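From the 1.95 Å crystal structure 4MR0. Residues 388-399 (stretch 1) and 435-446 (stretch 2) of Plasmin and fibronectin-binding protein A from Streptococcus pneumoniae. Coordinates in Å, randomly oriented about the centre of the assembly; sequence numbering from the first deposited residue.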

ATOM      1  N   LEU A 388      -2.301   2.890  11.583  1.00 13.85           N
ATOM      2  CA  LEU A 388      -1.053   3.202  12.256  1.00 13.17           C
ATOM      3  C   LEU A 388       0.096   2.952  11.290  1.00 12.56           C
ATOM      4  O   LEU A 388       0.342   1.815  10.877  1.00 14.88           O
ATOM      5  N   ILE A 389       0.771   4.029  10.909  1.00 11.96           N
ATOM      6  CA  ILE A 389       1.917   3.975  10.008  1.00 12.72           C
ATOM      7  C   ILE A 389       3.072   4.394  10.906  1.00 14.20           C
ATOM      8  O   ILE A 389       3.281   5.588  11.152  1.00 13.77           O
ATOM      9  N   LYS A 390       3.822   3.407  11.386  1.00 14.55           N
ATOM     10  CA  LYS A 390       4.893   3.674  12.337  1.00 16.44           C
ATOM     11  C   LYS A 390       6.239   2.996  12.123  1.00 15.26           C
ATOM     12  O   LYS A 390       6.318   1.817  11.752  1.00 11.73           O
ATOM     13  N   GLY A 391       7.298   3.766  12.374  1.00 14.56           N
ATOM     14  CA  GLY A 391       8.653   3.254  12.260  1.00 15.51           C
ATOM     15  C   GLY A 391       9.116   2.782  10.899  1.00 15.04           C
ATOM     16  O   GLY A 391      10.019   1.942  10.808  1.00 16.33           O
ATOM     17  N   ASN A 392       8.514   3.315   9.841  1.00 14.73           N
ATOM     18  CA  ASN A 392       8.878   2.931   8.484  1.00 15.38           C
ATOM     19  C   ASN A 392       9.961   3.855   7.937  1.00 17.64           C
ATOM     20  O   ASN A 392      10.158   4.962   8.433  1.00 15.29           O
ATOM     21  N   ARG A 393      10.665   3.386   6.917  1.00 18.78           N
ATOM     22  CA  ARG A 393      11.699   4.177   6.272  1.00 19.68           C
ATOM     23  C   ARG A 393      11.280   4.410   4.817  1.00 19.60           C
ATOM     24  O   ARG A 393      11.106   3.461   4.052  1.00 18.70           O
ATOM     25  N   PHE A 394      11.101   5.670   4.440  1.00 19.42           N
ATOM     26  CA  PHE A 394      10.701   5.998   3.071  1.00 20.20           C
ATOM     27  C   PHE A 394      11.856   6.696   2.377  1.00 22.77           C
ATOM     28  O   PHE A 394      12.205   7.824   2.741  1.00 24.06           O
ATOM     29  N   ASP A 395      12.446   6.042   1.383  1.00 21.99           N
ATOM     30  CA  ASP A 395      13.549   6.651   0.650  1.00 24.34           C
ATOM     31  C   ASP A 395      13.075   7.091  -0.727  1.00 25.26           C
ATOM     32  O   ASP A 395      12.228   6.442  -1.342  1.00 23.74           O
ATOM     33  N   LYS A 396      13.612   8.206  -1.203  1.00 25.24           N
ATOM     34  CA  LYS A 396      13.246   8.714  -2.517  1.00 26.44           C
ATOM     35  C   LYS A 396      14.476   9.331  -3.151  1.00 28.31           C
ATOM     36  O   LYS A 396      15.038  10.297  -2.634  1.00 29.12           O
ATOM     37  N   LYS A 397      14.904   8.755  -4.266  1.00 30.11           N
ATOM     38  CA  LYS A 397      16.080   9.241  -4.968  1.00 31.05           C
ATOM     39  C   LYS A 397      15.698  10.228  -6.066  1.00 31.72           C
ATOM     40  O   LYS A 397      14.516  10.482  -6.313  1.00 30.49           O
ATOM     41  N   VAL A 398      16.704  10.791  -6.722  1.00 32.87           N
ATOM     42  CA  VAL A 398      16.452  11.736  -7.797  1.00 33.98           C
ATOM     43  C   VAL A 398      16.054  10.985  -9.064  1.00 34.01           C
ATOM     44  O   VAL A 398      16.327   9.792  -9.207  1.00 32.40           O
ATOM     45  N   LYS A 399      15.389  11.699  -9.966  1.00 35.30           N
ATOM     46  CA  LYS A 399      14.935  11.157 -11.241  1.00 36.86           C
ATOM     47  C   LYS A 399      16.019  10.342 -11.945  1.00 36.87           C
ATOM     48  O   LYS A 399      15.755   9.258 -12.471  1.00 37.56           O
ATOM     49  N   GLU A 435       6.892   8.331  14.100  1.00 16.23           N
ATOM     50  CA  GLU A 435       8.243   7.790  14.113  1.00 17.57           C
ATOM     51  C   GLU A 435       8.752   7.184  12.806  1.00 15.96           C
ATOM     52  O   GLU A 435       9.475   6.186  12.823  1.00 16.77           O
ATOM     53  N   ASN A 436       8.381   7.781  11.681  1.00 15.55           N
ATOM     54  CA  ASN A 436       8.843   7.299  10.381  1.00 15.75           C
ATOM     55  C   ASN A 436      10.027   8.162   9.950  1.00 15.99           C
ATOM     56  O   ASN A 436      10.127   9.323  10.347  1.00 17.08           O
ATOM     57  N   ILE A 437      10.918   7.600   9.143  1.00 17.13           N
ATOM     58  CA  ILE A 437      12.069   8.354   8.657  1.00 18.01           C
ATOM     59  C   ILE A 437      11.922   8.522   7.151  1.00 19.13           C
ATOM     60  O   ILE A 437      11.639   7.555   6.439  1.00 19.00           O
ATOM     61  N   PHE A 438      12.098   9.749   6.672  1.00 18.94           N
ATOM     62  CA  PHE A 438      12.010  10.022   5.241  1.00 18.11           C
ATOM     63  C   PHE A 438      13.338  10.600   4.753  1.00 21.21           C
ATOM     64  O   PHE A 438      13.862  11.547   5.347  1.00 20.77           O
ATOM     65  N   ASN A 439      13.883  10.020   3.685  1.00 20.37           N
ATOM     66  CA  ASN A 439      15.126  10.501   3.086  1.00 24.00           C
ATOM     67  C   ASN A 439      14.749  10.853   1.659  1.00 23.96           C
ATOM     68  O   ASN A 439      14.620   9.976   0.809  1.00 24.31           O
ATOM     69  N   ILE A 440      14.553  12.143   1.413  1.00 24.63           N
ATOM     70  CA  ILE A 440      14.126  12.621   0.105  1.00 25.92           C
ATOM     71  C   ILE A 440      15.170  13.435  -0.652  1.00 27.30           C
ATOM     72  O   ILE A 440      15.766  14.369  -0.111  1.00 27.76           O
ATOM     73  N   ALA A 441      15.373  13.072  -1.915  1.00 28.30           N
ATOM     74  CA  ALA A 441      16.330  13.757  -2.775  1.00 29.03           C
ATOM     75  C   ALA A 441      15.606  14.353  -3.977  1.00 28.89           C
ATOM     76  O   ALA A 441      16.138  15.221  -4.661  1.00 30.58           O
ATOM     77  N   ASP A 442      14.386  13.883  -4.222  1.00 29.28           N
ATOM     78  CA  ASP A 442      13.576  14.365  -5.338  1.00 29.72           C
ATOM     79  C   ASP A 442      12.826  15.632  -4.942  1.00 30.73           C
ATOM     80  O   ASP A 442      12.040  15.625  -3.997  1.00 30.88           O
ATOM     81  N   PRO A 443      13.054  16.738  -5.668  1.00 31.31           N
ATOM     82  CA  PRO A 443      12.376  18.000  -5.352  1.00 31.59           C
ATOM     83  C   PRO A 443      10.864  17.999  -5.553  1.00 30.72           C
ATOM     84  O   PRO A 443      10.173  18.905  -5.085  1.00 30.74           O
ATOM     85  N   LYS A 444      10.348  16.982  -6.236  1.00 30.17           N
ATOM     86  CA  LYS A 444       8.912  16.888  -6.487  1.00 28.51           C
ATOM     87  C   LYS A 444       8.199  15.961  -5.506  1.00 28.28           C
ATOM     88  O   LYS A 444       6.989  15.753  -5.613  1.00 27.05           O
ATOM     89  N   THR A 445       8.941  15.407  -4.552  1.00 27.61           N
ATOM     90  CA  THR A 445       8.351  14.489  -3.583  1.00 26.69           C
ATOM     91  C   THR A 445       8.038  15.106  -2.225  1.00 26.03           C
ATOM     92  O   THR A 445       8.887  15.724  -1.581  1.00 25.04           O
ATOM     93  N   LYS A 446       6.792  14.919  -1.809  1.00 27.78           N
ATOM     94  CA  LYS A 446       6.283  15.406  -0.536  1.00 26.64           C
ATOM     95  C   LYS A 446       6.395  14.222   0.425  1.00 26.09           C
ATOM     96  O   LYS A 446       6.111  13.084   0.045  1.00 27.83           O
TER

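Strands 393-396 and 437-440 run parallel, their axes 4.8 Å apart at closest approach and 4° from alignment. The bridged register, Arg393-Ile437 through Lys396-Ile440, puts each pair's side chains on the same face of the sheet. Ile437 and Asn439 share one face with Arg393 and Asp395; Phe438 and Ile440 share the other with Phe394 and Lys396.

Ahead of the strand, Glu435 (chi1 m) approaches Lys390 only loosely, OE2 lying 3.9 Å from Lys390 CD. Its carbonyl receives a CA-H...O contact from Gly391, with Gly391 CA 3.1 Å from Glu435 O. Asn436 is the polar anchor. With chi1 m, its CB points sideways but the amide comes nearer to stretch 1, where ND2 donates to Ile389 O (2.9 Å, 169°). Asn436 OD1 accepts from both Asn392 N (2.9 Å) and Asn392 ND2 (3.0 Å), so one carboxamide ties together the backbone on both flanks of the Lys390-Gly391 segment. The same OD1 sits near the plane of the Phe394 ring, at its edge, 3.8 Å from CE1.

Ile437 (m, p) brings CD1 to 3.8 Å from Asn392 O; its N donates to Asn392 O (2.8 Å), and its O accepts from Phe394 N (2.8 Å, 171°). On the opposite face, Phe438 and Phe394, both chi1 m with chi2 of 76° and 69°, form an offset stack. Ring centroids are 4.6 Å apart and planes 13° apart; Phe438 CE2 lies over one face of the Phe394 ring, 3.7 Å from Phe394 CD1.

Asn439 (m) returns to the Arg393 face, where its ND2 donates to Asp395 OD1 (2.7 Å, 164°). Asp395 (m) also holds Arg393 within its own strand, by a salt bridge from Arg393 NE to Asp395 OD2 (2.7 Å), so the carboxylate links a charged neighbour to an amide across the sheet. Ile440 (m, t) packs more loosely, CG1 being 4.4 Å from Lys396 CB.

Beyond the strand, Ala441 points its CB toward stretch 1, 3.8 Å from Val398 CG1 (Val398 chi1 m), while Ala441 N donates to Lys396 O (2.9 Å). Asp442 (t) places CB 3.7 Å from Lys396 CG and 3.5 Å from Lys397 O. A water bridges the stretches here, accepting from Lys399 N (2.7 Å) and donating to Asp442 OD1 (2.8 Å). Asp442 OD2 accepts from Thr445 OG1 (2.7 Å) across a type I turn. Thr445 (m), its CB toward stretch 1, meets the Lys396 chain (t, p, t, t), bent at chi2, with OG1 3.2 Å from Lys396 CE; Lys396 NZ is hydrogen-bonded elsewhere in the structure.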

ATOM      1  CB  LEU A 388      -0.874   2.344  13.518  1.00 13.21           C
ATOM      2  CG  LEU A 388       0.467   2.540  14.248  1.00 14.64           C
ATOM      3  CD1 LEU A 388       0.615   4.006  14.665  1.00 13.19           C
ATOM      4  CD2 LEU A 388       0.545   1.620  15.467  1.00 14.83           C
ATOM      5  CB  ILE A 389       1.745   4.975   8.858  1.00 13.37           C
ATOM      6  CG1 ILE A 389       0.464   4.637   8.088  1.00 13.70           C
ATOM      7  CG2 ILE A 389       2.958   4.922   7.941  1.00 16.03           C
ATOM      8  CD1 ILE A 389      -0.116   5.797   7.301  1.00 13.27           C
ATOM      9  CB  LYS A 390       4.364   3.330  13.730  1.00 19.69           C
ATOM     10  CG  LYS A 390       5.359   3.451  14.863  1.00 22.88           C
ATOM     11  CD  LYS A 390       4.613   3.467  16.188  1.00 27.72           C
ATOM     12  CE  LYS A 390       5.150   2.430  17.155  1.00 31.29           C
ATOM     13  NZ  LYS A 390       4.950   1.048  16.636  1.00 32.68           N
ATOM     14  CB  ASN A 392       7.656   3.010   7.570  1.00 15.23           C
ATOM     15  CG  ASN A 392       6.542   2.084   8.006  1.00 14.51           C
ATOM     16  OD1 ASN A 392       6.586   0.879   7.753  1.00 13.45           O
ATOM     17  ND2 ASN A 392       5.537   2.643   8.681  1.00 11.69           N
ATOM     18  CB  ARG A 393      13.037   3.439   6.329  1.00 23.98           C
ATOM     19  CG  ARG A 393      14.099   4.039   5.434  1.00 30.74           C
ATOM     20  CD  ARG A 393      15.426   3.334   5.620  1.00 36.04           C
ATOM     21  NE  ARG A 393      16.399   3.751   4.615  1.00 42.09           N
ATOM     22  CZ  ARG A 393      17.650   3.304   4.560  1.00 44.84           C
ATOM     23  NH1 ARG A 393      18.082   2.423   5.456  1.00 45.99           N
ATOM     24  NH2 ARG A 393      18.466   3.730   3.602  1.00 45.78           N
ATOM     25  CB  PHE A 394       9.504   6.954   3.046  1.00 18.16           C
ATOM     26  CG  PHE A 394       8.277   6.443   3.751  1.00 18.13           C
ATOM     27  CD1 PHE A 394       8.253   6.314   5.139  1.00 17.33           C
ATOM     28  CD2 PHE A 394       7.117   6.159   3.027  1.00 16.23           C
ATOM     29  CE1 PHE A 394       7.090   5.915   5.799  1.00 16.08           C
ATOM     30  CE2 PHE A 394       5.951   5.760   3.668  1.00 16.81           C
ATOM     31  CZ  PHE A 394       5.930   5.638   5.060  1.00 18.24           C
ATOM     32  CB  ASP A 395      14.714   5.670   0.498  1.00 26.09           C
ATOM     33  CG  ASP A 395      15.416   5.378   1.817  1.00 29.62           C
ATOM     34  OD1 ASP A 395      15.628   6.324   2.610  1.00 32.21           O
ATOM     35  OD2 ASP A 395      15.774   4.206   2.053  1.00 31.63           O
ATOM     36  CB  LYS A 396      12.129   9.752  -2.400  1.00 25.65           C
ATOM     37  CG  LYS A 396      11.624  10.294  -3.732  1.00 25.37           C
ATOM     38  CD  LYS A 396      11.020   9.208  -4.612  1.00 25.63           C
ATOM     39  CE  LYS A 396      10.423   9.811  -5.880  1.00 26.01           C
ATOM     40  NZ  LYS A 396       9.993   8.775  -6.862  1.00 24.89           N
ATOM     41  CB  LYS A 397      16.849   8.065  -5.574  1.00 31.64           C
ATOM     42  CG  LYS A 397      17.392   7.086  -4.546  1.00 35.12           C
ATOM     43  CD  LYS A 397      18.302   6.052  -5.200  1.00 39.06           C
ATOM     44  CE  LYS A 397      17.525   4.927  -5.862  1.00 40.66           C
ATOM     45  NZ  LYS A 397      17.339   3.778  -4.923  1.00 42.99           N
ATOM     46  CB  VAL A 398      17.700  12.602  -8.088  1.00 34.41           C
ATOM     47  CG1 VAL A 398      18.023  13.464  -6.877  1.00 34.00           C
ATOM     48  CG2 VAL A 398      18.882  11.713  -8.434  1.00 33.50           C
ATOM     49  CB  LYS A 399      14.494  12.314 -12.137  1.00 38.78           C
ATOM     50  CG  LYS A 399      14.178  11.955 -13.578  1.00 42.51           C
ATOM     51  CD  LYS A 399      14.024  13.237 -14.392  1.00 44.56           C
ATOM     52  CE  LYS A 399      13.757  12.967 -15.866  1.00 46.19           C
ATOM     53  NZ  LYS A 399      12.396  12.412 -16.101  1.00 46.19           N
ATOM     54  CB  GLU A 435       8.336   6.749  15.235  1.00 18.98           C
ATOM     55  CG  GLU A 435       7.986   7.301  16.620  1.00 21.31           C
ATOM     56  CD  GLU A 435       7.371   6.256  17.541  1.00 26.85           C
ATOM     57  OE1 GLU A 435       8.007   5.201  17.774  1.00 26.93           O
ATOM     58  OE2 GLU A 435       6.245   6.492  18.039  1.00 27.27           O
ATOM     59  CB  ASN A 436       7.731   7.420   9.332  1.00 12.65           C
ATOM     60  CG  ASN A 436       6.516   6.584   9.669  1.00 12.07           C
ATOM     61  OD1 ASN A 436       6.520   5.368   9.496  1.00 13.19           O
ATOM     62  ND2 ASN A 436       5.471   7.233  10.168  1.00 11.33           N
ATOM     63  CB  ILE A 437      13.408   7.629   8.924  1.00 20.33           C
ATOM     64  CG1 ILE A 437      13.562   7.326  10.414  1.00 20.55           C
ATOM     65  CG2 ILE A 437      14.574   8.501   8.447  1.00 19.85           C
ATOM     66  CD1 ILE A 437      12.747   6.141  10.887  1.00 25.58           C
ATOM     67  CB  PHE A 438      10.897  11.034   4.927  1.00 17.52           C
ATOM     68  CG  PHE A 438       9.528  10.629   5.410  1.00 17.53           C
ATOM     69  CD1 PHE A 438       9.193  10.718   6.759  1.00 14.21           C
ATOM     70  CD2 PHE A 438       8.565  10.185   4.510  1.00 15.58           C
ATOM     71  CE1 PHE A 438       7.914  10.381   7.206  1.00 17.18           C
ATOM     72  CE2 PHE A 438       7.282   9.846   4.944  1.00 17.14           C
ATOM     73  CZ  PHE A 438       6.957   9.941   6.294  1.00 16.67           C
ATOM     74  CB  ASN A 439      16.200   9.412   3.115  1.00 25.46           C
ATOM     75  CG  ASN A 439      16.556   8.995   4.527  1.00 28.48           C
ATOM     76  OD1 ASN A 439      16.944   9.827   5.348  1.00 27.32           O
ATOM     77  ND2 ASN A 439      16.420   7.704   4.820  1.00 28.89           N
ATOM     78  CB  ILE A 440      12.847  13.466   0.259  1.00 24.85           C
ATOM     79  CG1 ILE A 440      11.757  12.618   0.928  1.00 24.01           C
ATOM     80  CG2 ILE A 440      12.388  13.982  -1.095  1.00 24.24           C
ATOM     81  CD1 ILE A 440      10.523  13.396   1.356  1.00 21.82           C
ATOM     82  CB  ALA A 441      17.409  12.785  -3.237  1.00 28.89           C
ATOM     83  CB  ASP A 442      12.577  13.284  -5.766  1.00 29.76           C
ATOM     84  CG  ASP A 442      11.610  13.770  -6.824  1.00 29.84           C
ATOM     85  OD1 ASP A 442      12.062  14.431  -7.781  1.00 30.41           O
ATOM     86  OD2 ASP A 442      10.397  13.485  -6.707  1.00 30.22           O
ATOM     87  CB  PRO A 443      13.092  19.014  -6.251  1.00 32.20           C
ATOM     88  CG  PRO A 443      13.530  18.193  -7.419  1.00 32.83           C
ATOM     89  CD  PRO A 443      14.021  16.920  -6.765  1.00 32.49           C
ATOM     90  CB  LYS A 444       8.653  16.388  -7.911  1.00 31.17           C
ATOM     91  CG  LYS A 444       8.944  17.400  -9.014  1.00 31.63           C
ATOM     92  CD  LYS A 444       8.700  16.778 -10.383  1.00 32.87           C
ATOM     93  CE  LYS A 444       8.378  17.838 -11.430  1.00 35.11           C
ATOM     94  NZ  LYS A 444       9.466  18.842 -11.567  1.00 33.90           N
ATOM     95  CB  THR A 445       9.250  13.242  -3.372  1.00 27.15           C
ATOM     96  OG1 THR A 445       9.231  12.439  -4.560  1.00 28.00           O
ATOM     97  CG2 THR A 445       8.744  12.399  -2.206  1.00 27.02           C
ATOM     98  CB  LYS A 446       4.820  15.812  -0.715  1.00 28.32           C
ATOM     99  CG  LYS A 446       4.233  16.657   0.398  1.00 31.45           C
ATOM    100  CD  LYS A 446       2.743  16.873   0.155  1.00 32.76           C
ATOM    101  CE  LYS A 446       2.407  18.348  -0.019  1.00 34.70           C
ATOM    102  NZ  LYS A 446       1.876  18.637  -1.376  1.00 35.62           N
TER
HETATM  103  O   HOH W   1      14.495  14.109  -9.094  1.00 38.69           O